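Local coordinates for McyG protein (Microcystis aeruginosa PCC 7806, PDB 4R0M) that probably activates phenylpropanoid-type starter acids as acyl-adenylates for microcystin synthesis, and is captured here with phenylalanyl-adenylate bound in its adenylation domain, at residues D14-L19 against H196-L200; T203-V207 against I235-L240. All blocks are in the same frame, centred on the assembly; numbering follows the deposited sequence.

Contact 1: residues D14-L19 against H196-L200; sequences DNWRTL and HHNIL
This is a loop-on-helix contact in the adenylation domain, of the ANL superfamily: the irregular segment Asp14-Leu19, broadly extended except for a kink at Trp16 (phi/psi -118/35), enters helix 19-27 at Leu19 and lies across the first turn of helix 196-210. Thr18 CA is 5.5 Å from His196 CA, and Trp16 CA is 6.7 Å from His197 CA. Thr18 is the N-cap residue; ND1 of His196 (chi1 m) accepts a hydrogen bond from Leu19 N (3.1 Å), while Thr18 CB sits over the His196 ring face in a CH-pi contact. His197 (chi1 t) reaches outward to form an offset stack with the six-membered ring of Trp16, centroids 4.2 Å apart and planes at 16°. His197 ND1 gives a weak hydrogen bond to Asn15 O (3.1 Å) and meets a water 3.2 Å away, which donates to Arg17 O at 2.8 Å. Leucines suit the buried end: Leu19 CD2 lies 4.3 Å from Leu200 CD2. Histidine thus serves twice, consistent with ND1 being unprotonated in His196 and protonated in His197.

Contact 2: residues T203-V207 against I235-L240; sequences TAGTV and IMAVDL
Two helices of the adenylation domain pack obliquely here, 203-207 from helix 196-210 and 235-240 from helix 227-240. Their short axes approach to 10.3 Å and cross at -73°; both backbones are alpha-helical, with i to i+4 bonds such as Val207 N to Thr203 O (2.9 Å) and Leu240 N to Met236 O (2.8 Å). Thr203 CA is 5.4 Å from Met236 CA, and the backbones spread to 8.2 Å between Val207 CA and Leu240 CA. Ile235 touches Thr203 through its CG2, 4.3 Å from Thr203 CG2, but the end of its side chain leads away, and it also packs on Trp88 and Phe91 of helix 80-93. Met236, present as selenomethionine, suits the gap because its long, flexible chain (chi1 and chi2 t) can fill it: SE lies 3.9 Å from Thr206 CG2, and CG 4.2 Å from Val207 CG2. Asp239, at the partly exposed margin where a carboxylate can meet solvent, directs its CA-to-CB bond toward the other helix and brings OD2 to 3.1 Å from Thr203 OG1, a hydroxyl hydrogen-bonded to Leu200 O in its own helix. Last comes Leu240, whose side-chain end comes nearer to meet the beta-branched Val207, with Leu240 CD2 3.7 Å from Val207 CG2.

Helix 196-210 is common to both contacts: its first turn receives the loop 14-19 in contact 1, and its next turns meet helix 227-240 in contact 2. The two centres are about 10 Å apart and share continuous apolar packing. Ile235 is the junction, its CG2 lying 3.7 Å from Leu19 CD2, 3.8 Å from Ile199 CG2 and 4.2 Å from Leu200 CD2, so a beta-branched residue of one contact fills the space between three aliphatic chains of the other. Toward the bound phenylalanyl-adenylate, contact 2 is the nearer: the Thr206 side chain is about 8 Å from the ligand, against about 13 Å for that of Ile199 in contact 1.

Contact 1: residues D14-L19 against H196-L200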
# COMPACT_ATOMS: atom_id res chain seq x y z
N ASP A 14 -17.36 -5.37 21.33
CA ASP A 14 -18.07 -5.10 20.07
C ASP A 14 -18.56 -3.66 19.95
O ASP A 14 -19.22 -3.13 20.85
CB ASP A 14 -19.25 -6.07 19.90
CG ASP A 14 -18.85 -7.37 19.21
OD1 ASP A 14 -17.83 -7.39 18.49
OD2 ASP A 14 -19.57 -8.37 19.40
N ASN A 15 -18.23 -3.04 18.82
CA ASN A 15 -18.71 -1.71 18.48
C ASN A 15 -19.59 -1.81 17.24
O ASN A 15 -19.23 -2.48 16.27
CB ASN A 15 -17.53 -0.78 18.22
CG ASN A 15 -17.96 0.61 17.78
OD1 ASN A 15 -18.71 1.29 18.48
ND2 ASN A 15 -17.50 1.03 16.60
N TRP A 16 -20.75 -1.16 17.28
CA TRP A 16 -21.70 -1.24 16.17
C TRP A 16 -21.97 0.09 15.50
O TRP A 16 -23.08 0.36 15.06
CB TRP A 16 -22.99 -1.90 16.62
CG TRP A 16 -22.81 -3.37 16.95
CD1 TRP A 16 -22.95 -3.98 18.19
CD2 TRP A 16 -22.42 -4.45 16.03
NE1 TRP A 16 -22.70 -5.33 18.10
CE2 TRP A 16 -22.37 -5.67 16.83
CE3 TRP A 16 -22.13 -4.52 14.67
CZ2 TRP A 16 -22.04 -6.90 16.28
CZ3 TRP A 16 -21.79 -5.76 14.12
CH2 TRP A 16 -21.75 -6.92 14.91
N ARG A 17 -20.93 0.91 15.43
CA ARG A 17 -21.00 2.19 14.73
C ARG A 17 -20.95 2.00 13.21
O ARG A 17 -20.41 1.00 12.73
CB ARG A 17 -19.85 3.10 15.16
CG ARG A 17 -20.02 3.77 16.51
CD ARG A 17 -18.74 4.51 16.89
NE ARG A 17 -19.00 5.60 17.83
CZ ARG A 17 -19.28 6.86 17.48
NH1 ARG A 17 -19.35 7.20 16.20
NH2 ARG A 17 -19.50 7.77 18.41
N THR A 18 -21.52 2.94 12.48
CA THR A 18 -21.33 3.04 11.04
C THR A 18 -20.35 4.17 10.76
O THR A 18 -20.00 4.93 11.67
CB THR A 18 -22.64 3.32 10.28
OG1 THR A 18 -23.18 4.58 10.72
CG2 THR A 18 -23.65 2.21 10.51
N LEU A 19 -19.91 4.29 9.51
CA LEU A 19 -18.97 5.35 9.13
C LEU A 19 -19.58 6.75 9.26
O LEU A 19 -18.88 7.69 9.64
CB LEU A 19 -18.43 5.11 7.72
CG LEU A 19 -17.44 3.95 7.55
CD1 LEU A 19 -17.25 3.60 6.09
CD2 LEU A 19 -16.11 4.24 8.21
N HIS A 196 -18.55 -1.68 7.36
CA HIS A 196 -18.30 -0.69 8.42
C HIS A 196 -17.67 -1.37 9.60
O HIS A 196 -16.70 -0.86 10.17
CB HIS A 196 -19.60 -0.04 8.88
CG HIS A 196 -20.40 0.61 7.77
ND1 HIS A 196 -20.30 1.92 7.49
CD2 HIS A 196 -21.33 0.08 6.89
CE1 HIS A 196 -21.12 2.22 6.47
NE2 HIS A 196 -21.75 1.09 6.10
N HIS A 197 -18.22 -2.52 9.96
CA HIS A 197 -17.74 -3.29 11.11
C HIS A 197 -16.34 -3.78 10.93
O HIS A 197 -15.57 -3.80 11.89
CB HIS A 197 -18.69 -4.45 11.41
CG HIS A 197 -18.43 -5.11 12.75
ND1 HIS A 197 -18.62 -4.48 13.92
CD2 HIS A 197 -17.99 -6.40 13.06
CE1 HIS A 197 -18.31 -5.31 14.93
NE2 HIS A 197 -17.93 -6.48 14.41
N ASN A 198 -15.98 -4.18 9.70
CA ASN A 198 -14.60 -4.53 9.36
C ASN A 198 -13.64 -3.38 9.67
O ASN A 198 -12.67 -3.55 10.41
CB ASN A 198 -14.46 -4.90 7.87
CG ASN A 198 -15.01 -6.28 7.53
OD1 ASN A 198 -15.54 -6.48 6.43
ND2 ASN A 198 -14.90 -7.22 8.46
N ILE A 199 -13.94 -2.22 9.10
CA ILE A 199 -13.09 -1.04 9.19
C ILE A 199 -12.97 -0.52 10.63
O ILE A 199 -11.86 -0.30 11.13
CB ILE A 199 -13.59 0.08 8.24
CG1 ILE A 199 -13.49 -0.38 6.78
CG2 ILE A 199 -12.80 1.37 8.45
CD1 ILE A 199 -14.40 0.36 5.82
N LEU A 200 -14.11 -0.36 11.30
CA LEU A 200 -14.14 0.20 12.65
C LEU A 200 -13.62 -0.75 13.72
O LEU A 200 -13.21 -0.32 14.80
CB LEU A 200 -15.53 0.75 12.99
CG LEU A 200 -15.95 1.90 12.07
CD1 LEU A 200 -17.38 2.34 12.35
CD2 LEU A 200 -14.98 3.08 12.18
O HOH W 1 -19.13 -1.30 13.57

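Contact 2: residues T203-V207 against I235-L240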
# COMPACT_ATOMS: atom_id res chain seq x y z
N THR A 203 -9.94 -0.08 13.45
CA THR A 203 -9.70 1.22 14.07
C THR A 203 -9.63 1.10 15.58
O THR A 203 -8.64 1.52 16.20
CB THR A 203 -10.81 2.23 13.73
OG1 THR A 203 -12.08 1.74 14.18
CG2 THR A 203 -10.89 2.44 12.27
N ALA A 204 -10.67 0.51 16.17
CA ALA A 204 -10.76 0.33 17.62
C ALA A 204 -9.58 -0.48 18.16
O ALA A 204 -8.95 -0.07 19.13
CB ALA A 204 -12.09 -0.32 17.99
N GLY A 205 -9.29 -1.61 17.51
CA GLY A 205 -8.18 -2.47 17.91
C GLY A 205 -6.83 -1.78 17.88
O GLY A 205 -6.04 -1.91 18.81
N THR A 206 -6.58 -1.02 16.81
CA THR A 206 -5.33 -0.28 16.65
C THR A 206 -5.19 0.83 17.70
O THR A 206 -4.11 1.04 18.25
CB THR A 206 -5.19 0.28 15.22
OG1 THR A 206 -5.31 -0.78 14.27
CG2 THR A 206 -3.85 0.97 15.02
N VAL A 207 -6.29 1.53 17.97
CA VAL A 207 -6.31 2.63 18.93
C VAL A 207 -6.04 2.14 20.35
O VAL A 207 -5.14 2.65 21.03
CB VAL A 207 -7.62 3.45 18.84
CG1 VAL A 207 -7.79 4.37 20.05
CG2 VAL A 207 -7.64 4.27 17.55
N ILE A 235 -9.75 7.09 7.91
CA ILE A 235 -10.89 6.80 8.76
C ILE A 235 -10.53 6.70 10.25
O ILE A 235 -11.31 7.11 11.11
CB ILE A 235 -11.62 5.52 8.29
CG1 ILE A 235 -12.27 5.76 6.92
CG2 ILE A 235 -12.67 5.07 9.30
CD1 ILE A 235 -12.53 4.50 6.11
N MSE A 236 -9.34 6.17 10.55
CA MSE A 236 -8.85 6.12 11.93
C MSE A 236 -8.79 7.51 12.53
O MSE A 236 -9.25 7.72 13.65
CB MSE A 236 -7.48 5.44 12.05
CG MSE A 236 -7.17 5.20 13.53
SE MSE A 236 -5.45 4.28 13.81
CE MSE A 236 -4.28 5.84 13.50
N ALA A 237 -8.24 8.45 11.77
CA ALA A 237 -8.10 9.83 12.23
C ALA A 237 -9.46 10.47 12.50
O ALA A 237 -9.61 11.24 13.45
CB ALA A 237 -7.31 10.65 11.23
N VAL A 238 -10.44 10.14 11.67
CA VAL A 238 -11.82 10.59 11.86
C VAL A 238 -12.41 9.97 13.13
O VAL A 238 -13.03 10.67 13.93
CB VAL A 238 -12.70 10.28 10.63
CG1 VAL A 238 -14.12 10.81 10.82
CG2 VAL A 238 -12.09 10.88 9.37
N ASP A 239 -12.19 8.67 13.30
CA ASP A 239 -12.63 7.93 14.49
C ASP A 239 -12.06 8.53 15.77
O ASP A 239 -12.75 8.64 16.78
CB ASP A 239 -12.23 6.45 14.37
CG ASP A 239 -12.99 5.56 15.34
OD1 ASP A 239 -14.10 5.93 15.78
OD2 ASP A 239 -12.47 4.47 15.66
N LEU A 240 -10.79 8.94 15.71
CA LEU A 240 -10.12 9.60 16.82
C LEU A 240 -10.51 11.08 16.92
O LEU A 240 -10.33 11.70 17.98
CB LEU A 240 -8.60 9.49 16.68
CG LEU A 240 -7.93 8.15 16.97
CD1 LEU A 240 -6.54 8.13 16.36
CD2 LEU A 240 -7.87 7.88 18.47